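PDB 1Y55: avidin-related protein 4/5 from Gallus gallus, which binds biotin with high affinity as a thermostable, avidin-like tetramer of beta-barrel subunits. Local coordinates for the interface of chains A and B and the interface of chains A and C. Coordinates in Å, arbitrary orientation; residue numbers count along the deposited sequence, not the author numbering. Chains: chain A/B/C, Avidin-related protein 4/5.

Contact 1: the interface of chains A and B. Residues chain A 98, 103-104, 107; chain B 82, 90, 92.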
ATOM      1  N   ARG A  98      -2.990   8.790  -6.479  1.00  6.94           N
ATOM      2  CA  ARG A  98      -1.828   9.650  -6.658  1.00  7.20           C
ATOM      3  C   ARG A  98      -2.270  11.103  -6.796  1.00  7.33           C
ATOM      4  O   ARG A  98      -3.026  11.450  -7.710  1.00  8.06           O
ATOM      5  CB  ARG A  98      -1.080   9.236  -7.921  1.00  7.52           C
ATOM      6  CG  ARG A  98       0.079  10.169  -8.268  1.00  7.84           C
ATOM      7  CD  ARG A  98       1.212  10.096  -7.296  1.00  7.73           C
ATOM      8  NE  ARG A  98       2.117  11.237  -7.410  1.00  8.39           N
ATOM      9  CZ  ARG A  98       3.409  11.200  -7.085  1.00  8.07           C
ATOM     10  NH1 ARG A  98       4.021  10.060  -6.806  1.00  8.91           N
ATOM     11  NH2 ARG A  98       4.103  12.321  -7.075  1.00  8.96           N
ATOM     12  N   ASP A 103       6.930  19.378  -6.783  1.00 15.55           N
ATOM     13  CA  ASP A 103       8.226  18.915  -7.242  1.00 15.71           C
ATOM     14  C   ASP A 103       8.589  17.634  -6.527  1.00 15.01           C
ATOM     15  O   ASP A 103       7.884  17.192  -5.601  1.00 13.69           O
ATOM     16  CB  ASP A 103       9.314  19.983  -7.071  1.00 16.60           C
ATOM     17  CG  ASP A 103       9.553  20.355  -5.633  1.00 18.93           C
ATOM     18  OD1 ASP A 103      10.229  19.588  -4.923  1.00 21.98           O
ATOM     19  OD2 ASP A 103       9.115  21.407  -5.135  1.00 22.48           O
ATOM     20  N   ILE A 104       9.679  17.031  -6.964  1.00 15.68           N
ATOM     21  CA  ILE A 104      10.050  15.702  -6.531  1.00 16.39           C
ATOM     22  C   ILE A 104      10.329  15.604  -5.031  1.00 15.88           C
ATOM     23  O   ILE A 104      10.178  14.536  -4.452  1.00 15.88           O
ATOM     24  CB  ILE A 104      11.241  15.206  -7.387  1.00 17.06           C
ATOM     25  CG1 ILE A 104      11.359  13.688  -7.326  1.00 18.89           C
ATOM     26  CG2 ILE A 104      12.549  15.884  -6.969  1.00 17.71           C
ATOM     27  CD1 ILE A 104      12.155  13.126  -8.463  1.00 20.71           C
ATOM     28  N   ASP A 107       7.387  14.143  -3.230  1.00 10.59           N
ATOM     29  CA  ASP A 107       6.861  12.874  -3.735  1.00  9.85           C
ATOM     30  C   ASP A 107       6.421  11.929  -2.621  1.00  9.17           C
ATOM     31  O   ASP A 107       5.437  11.202  -2.785  1.00  9.17           O
ATOM     32  CB  ASP A 107       7.885  12.178  -4.624  1.00 10.39           C
ATOM     33  CG  ASP A 107       7.301  10.985  -5.304  1.00  9.76           C
ATOM     34  OD1 ASP A 107       6.528  11.186  -6.257  1.00 10.28           O
ATOM     35  OD2 ASP A 107       7.545   9.824  -4.925  1.00 12.47           O
TER
ATOM     36  N   PHE B  82       8.274  13.855 -13.193  1.00 12.11           N
ATOM     37  CA  PHE B  82       8.973  15.068 -12.794  1.00 12.81           C
ATOM     38  C   PHE B  82      10.099  15.391 -13.767  1.00 14.04           C
ATOM     39  O   PHE B  82      10.755  14.497 -14.286  1.00 14.56           O
ATOM     40  CB  PHE B  82       9.572  14.901 -11.397  1.00 13.14           C
ATOM     41  CG  PHE B  82       8.545  14.767 -10.301  1.00 12.63           C
ATOM     42  CD1 PHE B  82       7.825  15.862  -9.863  1.00 12.82           C
ATOM     43  CD2 PHE B  82       8.297  13.536  -9.709  1.00 12.31           C
ATOM     44  CE1 PHE B  82       6.878  15.724  -8.845  1.00 12.81           C
ATOM     45  CE2 PHE B  82       7.365  13.402  -8.691  1.00 11.99           C
ATOM     46  CZ  PHE B  82       6.665  14.480  -8.250  1.00 11.57           C
ATOM     47  N   VAL B  90      12.035  11.856 -14.506  1.00 13.52           N
ATOM     48  CA  VAL B  90      11.918  10.662 -13.692  1.00 12.93           C
ATOM     49  C   VAL B  90      10.444  10.382 -13.471  1.00 11.99           C
ATOM     50  O   VAL B  90       9.682  11.293 -13.182  1.00 12.98           O
ATOM     51  CB  VAL B  90      12.643  10.819 -12.328  1.00 13.75           C
ATOM     52  CG1 VAL B  90      12.152  12.002 -11.579  1.00 16.52           C
ATOM     53  CG2 VAL B  90      12.477   9.569 -11.463  1.00 15.05           C
ATOM     54  N   LYS B  92       8.233   8.753 -10.788  1.00  9.29           N
ATOM     55  CA  LYS B  92       8.125   8.243  -9.433  1.00  8.98           C
ATOM     56  C   LYS B  92       6.816   7.500  -9.363  1.00  8.67           C
ATOM     57  O   LYS B  92       5.761   8.092  -9.570  1.00  9.35           O
ATOM     58  CB  LYS B  92       8.143   9.385  -8.411  1.00  9.97           C
ATOM     59  CG  LYS B  92       9.443  10.204  -8.404  1.00 11.66           C
ATOM     60  CD  LYS B  92      10.638   9.437  -7.860  1.00 13.25           C
ATOM     61  CE  LYS B  92      10.611   9.298  -6.350  1.00 14.93           C
ATOM     62  NZ  LYS B  92      11.745   8.474  -5.853  1.00 15.29           N
TER

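Contact 2: the interface of chains A and C. Residues chain A 109, 111-113; chain C 109, 111-113.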
ATOM      1  N   LYS A 109       4.758  12.182  -0.025  0.50  9.35           N
ATOM      2  CA  LYS A 109       3.417  12.364   0.534  0.50  9.47           C
ATOM      3  C   LYS A 109       2.294  12.217  -0.490  0.50  8.97           C
ATOM      4  O   LYS A 109       1.145  12.546  -0.182  0.50  9.41           O
ATOM      5  CB  LYS A 109       3.309  13.741   1.215  0.50 10.36           C
ATOM      6  CG  LYS A 109       3.107  14.929   0.269  0.50 11.52           C
ATOM      7  CD  LYS A 109       3.568  16.233   0.905  0.50 14.01           C
ATOM      8  CE  LYS A 109       2.687  16.621   2.080  0.50 15.89           C
ATOM      9  NZ  LYS A 109       1.271  16.789   1.675  0.50 17.90           N
ATOM     10  N   THR A 111       0.901   9.579  -2.294  1.00  7.42           N
ATOM     11  CA  THR A 111       0.160   8.356  -2.613  1.00  7.14           C
ATOM     12  C   THR A 111      -0.635   7.834  -1.424  1.00  6.99           C
ATOM     13  O   THR A 111      -0.071   7.459  -0.397  1.00  8.01           O
ATOM     14  CB  THR A 111       1.107   7.264  -3.127  1.00  7.69           C
ATOM     15  OG1 THR A 111       1.869   7.777  -4.228  1.00  8.78           O
ATOM     16  CG2 THR A 111       0.320   6.086  -3.659  1.00  8.13           C
ATOM     17  N   ARG A 112      -1.957   7.796  -1.587  1.00  6.96           N
ATOM     18  CA  ARG A 112      -2.870   7.192  -0.619  1.00  6.98           C
ATOM     19  C   ARG A 112      -3.250   5.779  -1.096  1.00  6.67           C
ATOM     20  O   ARG A 112      -3.212   5.485  -2.300  1.00  7.04           O
ATOM     21  CB  ARG A 112      -4.114   8.062  -0.427  1.00  7.17           C
ATOM     22  CG  ARG A 112      -3.826   9.262   0.474  1.00  7.97           C
ATOM     23  CD  ARG A 112      -4.895  10.319   0.523  1.00  8.67           C
ATOM     24  NE  ARG A 112      -5.003  11.020  -0.749  1.00  8.71           N
ATOM     25  CZ  ARG A 112      -5.847  12.022  -0.983  1.00  9.72           C
ATOM     26  NH1 ARG A 112      -6.692  12.443  -0.048  1.00 10.46           N
ATOM     27  NH2 ARG A 112      -5.868  12.584  -2.184  1.00 10.81           N
ATOM     28  N   VAL A 113      -3.590   4.928  -0.144  1.00  6.58           N
ATOM     29  CA  VAL A 113      -3.936   3.547  -0.408  1.00  6.47           C
ATOM     30  C   VAL A 113      -5.247   3.205   0.296  1.00  6.22           C
ATOM     31  O   VAL A 113      -5.545   3.716   1.369  1.00  7.65           O
ATOM     32  CB  VAL A 113      -2.780   2.588   0.028  1.00  6.80           C
ATOM     33  CG1 VAL A 113      -2.484   2.677   1.521  1.00  7.84           C
ATOM     34  CG2 VAL A 113      -3.034   1.147  -0.390  1.00  7.32           C
TER
ATOM     35  N   LYS C 109      -9.624   8.302   3.068  0.50  7.87           N
ATOM     36  CA  LYS C 109      -8.537   9.212   2.684  0.50  8.07           C
ATOM     37  C   LYS C 109      -7.380   9.268   3.680  0.50  7.63           C
ATOM     38  O   LYS C 109      -6.454  10.057   3.486  0.50  8.43           O
ATOM     39  CB  LYS C 109      -9.089  10.631   2.440  0.50  8.51           C
ATOM     40  CG  LYS C 109      -9.430  11.429   3.699  0.50  9.88           C
ATOM     41  CD  LYS C 109     -10.396  12.576   3.422  0.50 12.27           C
ATOM     42  CE  LYS C 109      -9.772  13.640   2.545  0.50 13.33           C
ATOM     43  NZ  LYS C 109      -8.659  14.345   3.227  0.50 16.76           N
ATOM     44  N   THR C 111      -4.877   7.156   4.802  1.00  6.83           N
ATOM     45  CA  THR C 111      -3.660   6.346   4.823  1.00  6.77           C
ATOM     46  C   THR C 111      -2.799   6.571   3.592  1.00  6.70           C
ATOM     47  O   THR C 111      -3.204   6.268   2.471  1.00  7.29           O
ATOM     48  CB  THR C 111      -3.993   4.860   4.969  1.00  6.98           C
ATOM     49  OG1 THR C 111      -4.843   4.653   6.094  1.00  8.35           O
ATOM     50  CG2 THR C 111      -2.723   4.053   5.216  1.00  7.73           C
ATOM     51  N   ARG C 112      -1.596   7.095   3.829  1.00  6.81           N
ATOM     52  CA  ARG C 112      -0.571   7.232   2.805  1.00  7.08           C
ATOM     53  C   ARG C 112       0.411   6.061   2.895  1.00  6.90           C
ATOM     54  O   ARG C 112       0.601   5.458   3.949  1.00  7.39           O
ATOM     55  CB  ARG C 112       0.146   8.581   2.929  1.00  7.51           C
ATOM     56  CG  ARG C 112      -0.708   9.728   2.398  1.00  8.04           C
ATOM     57  CD  ARG C 112      -0.207  11.118   2.701  1.00  8.86           C
ATOM     58  NE  ARG C 112      -0.332  11.410   4.124  1.00  9.14           N
ATOM     59  CZ  ARG C 112       0.011  12.564   4.691  1.00  9.74           C
ATOM     60  NH1 ARG C 112       0.527  13.546   3.979  1.00 10.85           N
ATOM     61  NH2 ARG C 112      -0.144  12.707   5.999  1.00 10.85           N
ATOM     62  N   VAL C 113       1.029   5.751   1.760  1.00  7.01           N
ATOM     63  CA  VAL C 113       1.964   4.638   1.651  1.00  6.93           C
ATOM     64  C   VAL C 113       3.238   5.111   0.959  1.00  6.79           C
ATOM     65  O   VAL C 113       3.212   5.992   0.101  1.00  8.07           O
ATOM     66  CB  VAL C 113       1.307   3.445   0.899  1.00  7.32           C
ATOM     67  CG1 VAL C 113       0.907   3.815  -0.529  1.00  8.33           C
ATOM     68  CG2 VAL C 113       2.180   2.207   0.914  1.00  8.22           C
TER
HETATM   69  O   HOH W   1      -6.112   6.653   2.260  1.00  9.92           O
HETATM   70  O   HOH W   2       2.382   9.027   0.133  1.00 11.06           O
HETATM   71  O   HOH W   3      -0.118  14.478   1.277  1.00 13.08           O

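Contact 3: the interface of chains A and B. Residues chain A 48-50, 65, 67, 74; chain B 52-54.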
ATOM      1  N   PRO A  48     -13.534   9.308 -16.642  1.00  8.73           N
ATOM      2  CA  PRO A  48     -13.270   8.105 -17.442  1.00  8.85           C
ATOM      3  C   PRO A  48     -12.300   7.139 -16.782  1.00  8.35           C
ATOM      4  O   PRO A  48     -11.404   7.541 -16.042  1.00  8.68           O
ATOM      5  CB  PRO A  48     -12.673   8.681 -18.723  1.00  9.83           C
ATOM      6  CG  PRO A  48     -11.937   9.887 -18.249  1.00 10.28           C
ATOM      7  CD  PRO A  48     -12.811  10.478 -17.178  1.00  9.39           C
ATOM      8  N   LEU A  49     -12.484   5.866 -17.121  1.00  8.69           N
ATOM      9  CA  LEU A  49     -11.565   4.808 -16.715  1.00  8.59           C
ATOM     10  C   LEU A  49     -11.189   3.947 -17.916  1.00  8.31           C
ATOM     11  O   LEU A  49     -11.923   3.854 -18.904  1.00  8.78           O
ATOM     12  CB  LEU A  49     -12.141   3.947 -15.576  1.00  9.18           C
ATOM     13  CG  LEU A  49     -13.329   3.038 -15.910  1.00  9.44           C
ATOM     14  CD1 LEU A  49     -12.891   1.664 -16.422  1.00 10.05           C
ATOM     15  CD2 LEU A  49     -14.239   2.866 -14.710  1.00 10.35           C
ATOM     16  N   LEU A  50     -10.018   3.326 -17.817  1.00  8.33           N
ATOM     17  CA  LEU A  50      -9.478   2.449 -18.850  1.00  8.09           C
ATOM     18  C   LEU A  50      -8.711   1.350 -18.152  1.00  7.41           C
ATOM     19  O   LEU A  50      -7.892   1.646 -17.291  1.00  7.60           O
ATOM     20  CB  LEU A  50      -8.536   3.242 -19.728  1.00  9.53           C
ATOM     21  CG  LEU A  50      -8.071   2.675 -21.037  1.00 11.30           C
ATOM     22  CD1 LEU A  50      -9.242   2.297 -21.928  1.00 12.36           C
ATOM     23  CD2 LEU A  50      -7.209   3.736 -21.728  1.00 12.78           C
ATOM     24  N   THR A  65      -7.345   2.367 -14.510  1.00  6.58           N
ATOM     25  CA  THR A  65      -6.967   3.720 -14.153  1.00  6.87           C
ATOM     26  C   THR A  65      -8.170   4.620 -14.299  1.00  6.64           C
ATOM     27  O   THR A  65      -8.865   4.560 -15.320  1.00  7.68           O
ATOM     28  CB  THR A  65      -5.866   4.201 -15.119  1.00  6.88           C
ATOM     29  OG1 THR A  65      -4.704   3.377 -14.985  1.00  7.50           O
ATOM     30  CG2 THR A  65      -5.432   5.625 -14.799  1.00  7.82           C
ATOM     31  N   HIS A  67      -8.893   8.569 -14.583  1.00  7.91           N
ATOM     32  CA  HIS A  67      -8.411   9.930 -14.768  1.00  8.29           C
ATOM     33  C   HIS A  67      -9.493  10.875 -14.244  1.00  8.35           C
ATOM     34  O   HIS A  67     -10.512  11.097 -14.897  1.00  9.29           O
ATOM     35  CB  HIS A  67      -8.093  10.199 -16.255  1.00  9.06           C
ATOM     36  CG  HIS A  67      -7.996  11.651 -16.617  1.00  9.74           C
ATOM     37  ND1 HIS A  67      -6.842  12.349 -16.924  1.00 12.90           N
ATOM     38  CD2 HIS A  67      -8.999  12.550 -16.710  1.00  9.50           C
ATOM     39  CE1 HIS A  67      -7.160  13.606 -17.217  1.00 11.19           C
ATOM     40  NE2 HIS A  67      -8.465  13.753 -17.080  1.00 13.10           N
ATOM     41  N   THR A  74      -4.881  10.933  -9.970  1.00  7.28           N
ATOM     42  CA  THR A  74      -5.197   9.714 -10.706  1.00  7.07           C
ATOM     43  C   THR A  74      -5.347   8.586  -9.695  1.00  6.78           C
ATOM     44  O   THR A  74      -4.572   8.527  -8.751  1.00  7.15           O
ATOM     45  CB  THR A  74      -4.061   9.369 -11.679  1.00  7.28           C
ATOM     46  OG1 THR A  74      -3.915  10.411 -12.649  1.00  8.05           O
ATOM     47  CG2 THR A  74      -4.360   8.105 -12.467  1.00  7.92           C
TER
ATOM     48  N   ILE B  52      -3.686   6.079 -18.605  1.00  8.06           N
ATOM     49  CA  ILE B  52      -4.112   7.458 -18.837  1.00  8.31           C
ATOM     50  C   ILE B  52      -3.228   8.388 -18.020  1.00  8.38           C
ATOM     51  O   ILE B  52      -2.997   8.133 -16.830  1.00  8.58           O
ATOM     52  CB  ILE B  52      -5.593   7.732 -18.449  1.00  8.79           C
ATOM     53  CG1 ILE B  52      -6.547   6.583 -18.795  1.00  9.46           C
ATOM     54  CG2 ILE B  52      -6.045   9.038 -19.109  1.00  9.05           C
ATOM     55  CD1 ILE B  52      -7.935   6.780 -18.232  1.00  9.83           C
ATOM     56  N   GLN B  53      -2.759   9.465 -18.650  1.00  9.37           N
ATOM     57  CA  GLN B  53      -2.103  10.566 -17.965  1.00  9.92           C
ATOM     58  C   GLN B  53      -2.949  11.823 -18.064  1.00 10.09           C
ATOM     59  O   GLN B  53      -3.795  11.954 -18.953  1.00 11.80           O
ATOM     60  CB  GLN B  53      -0.716  10.855 -18.551  1.00 10.66           C
ATOM     61  CG  GLN B  53      -0.715  11.432 -19.949  1.00 12.31           C
ATOM     62  CD  GLN B  53       0.618  12.053 -20.299  1.00 13.65           C
ATOM     63  OE1 GLN B  53       0.814  13.264 -20.103  1.00 16.57           O
ATOM     64  NE2 GLN B  53       1.527  11.250 -20.802  1.00 14.90           N
ATOM     65  N   HIS B  54      -2.671  12.777 -17.189  1.00  9.40           N
ATOM     66  CA  HIS B  54      -3.189  14.115 -17.363  1.00  9.85           C
ATOM     67  C   HIS B  54      -2.436  14.830 -18.470  1.00 10.96           C
ATOM     68  O   HIS B  54      -1.240  14.695 -18.625  1.00 12.74           O
ATOM     69  CB  HIS B  54      -3.108  14.867 -16.053  1.00  9.60           C
ATOM     70  CG  HIS B  54      -4.148  14.437 -15.076  1.00  9.81           C
ATOM     71  ND1 HIS B  54      -4.098  13.293 -14.314  1.00 11.61           N
ATOM     72  CD2 HIS B  54      -5.307  15.040 -14.765  1.00 10.64           C
ATOM     73  CE1 HIS B  54      -5.197  13.221 -13.581  1.00  9.21           C
ATOM     74  NE2 HIS B  54      -5.938  14.278 -13.826  1.00 13.30           N
TER

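Contact 1: the interface of chains A and B
A:Ile104 packs over B:Phe82 in this avidin-family interface. The backbone CA of A:Ile104 sits over the centre of one face of the B:Phe82 ring, 3.8 Å from its centroid, a CH-pi contact. From there the side chain runs on past the ring: CG1, anti to the backbone N (chi1 -160°), carries A:Ile104 CD1 to 3.3 Å from B:Val90 CG1, tighter than a usual methyl contact. The A:Asp103 end of the same backbone covers the CE1 corner of the ring, with its carbonyl C 3.5 Å from B:Phe82 CE1.

Polar groups line the ring's rim. A:Asp107 OD1, a carboxylate oxygen, lies in the ring plane at its edge, 3.4 Å from B:Phe82 CE2, and the carboxylate stands nearly upright to the ring (83°). Within chain A, A:Asp107 OD1 accepts from A:Arg98 NH1 and NH2, each at 2.8 Å, in an end-on salt bridge; the oxygen lies in the guanidinium plane, but both nitrogens stand off the carboxylate plane, on one face. The aliphatic stem of B:Lys92 packs against the carboxylate, with CE 3.4 Å from A:Asp107 OD2; B:Lys92 NZ, 4.5 Å from A:Asp107 OD2, is not in contact with it but may feel some long-range attraction. An alanine in place of A:Asp107 would probably leave the A:Arg98 guanidinium without its carboxylate mate and free to turn beside the ring.

In the fold, the 3-10 helix 104-109 of one barrel thus rests on strands 74-83 and 89-98 of its neighbour.

Contact 2: the interface of chains A and C
A:Arg112 and C:Arg112 face each other at the centre of an antiparallel beta bridge, a two-fold junction between two avidin-family barrels. Their side chains pass at a slant, CG of A:Arg112 3.7 Å from CG of C:Arg112. The guanidinium planes are turned 64° apart while the heads diverge, NE of A:Arg112 lying 6.8 Å from NE of C:Arg112. CG is anti to the carbonyl carbon (chi1 -78° in A:Arg112), and the chain bends at chi3, which lays A:Arg112 alongside C:Lys109 and C:Arg112 alongside A:Lys109, each pair pointing the same way.

That parallel course brings A:Arg112 CD to 3.4 Å from the carbonyl O of C:Lys109. On the twin side, water 3 joins C:Arg112 NH1 to the carbonyl O and NZ of A:Lys109, bridging two probably like-charged heads whose nitrogens, NZ of A:Lys109 and NH1 of C:Arg112, lie 4.0 Å apart.

A:Val113 and C:Val113 are set nearly perpendicular, with CG1 of A:Val113 3.9 Å from CB of C:Val113. Threonine methyls flank this crossing: A:Thr111 CG2 meets C:Val113 CG1. Backbone bonds hold the strands in register, C:Val113 N to A:Thr111 O and A:Val113 N to C:Thr111 O, both 3.0 Å. Water 1 joins N and O of C:Thr111 to O of A:Val113, and water 2 joins N and O of A:Thr111 to O of C:Val113.

Contact 3: the interface of chains A and B
A:His67 holds CG anti to its own N (chi1 162°), while B:His54 holds CG anti to the carbonyl carbon (chi1 -75°); these settings lay the two imidazoles face to face between avidin-family barrels. The stack has centroids 4.1 Å apart and planes inclined by 28°, so it is tilted. A:His67 ND1 lies over the centre of the B:His54 ring, whereas B:His54 NE2 falls towards the rim of the A:His67 ring. Among the carbons, A:His67 CE1 and B:His54 CD2 approach to 3.4 Å.

A:Thr74 meets the edge of B:His54: the hydroxyl OG1 of A:Thr74 lies in the ring plane beside CE1 and ND1 of B:His54, 3.2 Å from CE1. The two side chains run antiparallel past one another, which may help to hold the imidazole in place.

B:Ile52, with 77 Å² hidden by chain A, more than any other residue of the patch, fills the neighbouring stretch with both of its branches. Running across A:His67, B:Ile52 places CG2 3.7 Å from A:His67 CB. The other branch reaches towards strand 47-53 of chain A, where B:Ile52 CD1 packs 3.9 Å from A:Leu50 CB. B:Ile52 CD1 also lies 3.8 Å from the carbonyl O of A:Thr65, while the A:Thr65 methyl CG2 faces the B:Ile52 carbonyl O at 4.0 Å.

Contacts 1 and 3 are two patches of the A–B interface, about 17 Å apart; contact 2, between chains A and C, lies about 15 Å from contact 1 and 18 Å from contact 3, all three distances running between the centres of their C-alpha atoms. Strand 74-83 supplies B:Phe82 to contact 1 and A:Thr74 to contact 3. The 3-10 helix 104-109 serves both pairings: A:Ile104 and A:Asp107 face chain B, while A:Lys109 at its end faces chain C. One subunit therefore binds two neighbours through adjoining surfaces, as expected in an avidin-like tetramer, and this probably contributes to its thermostability.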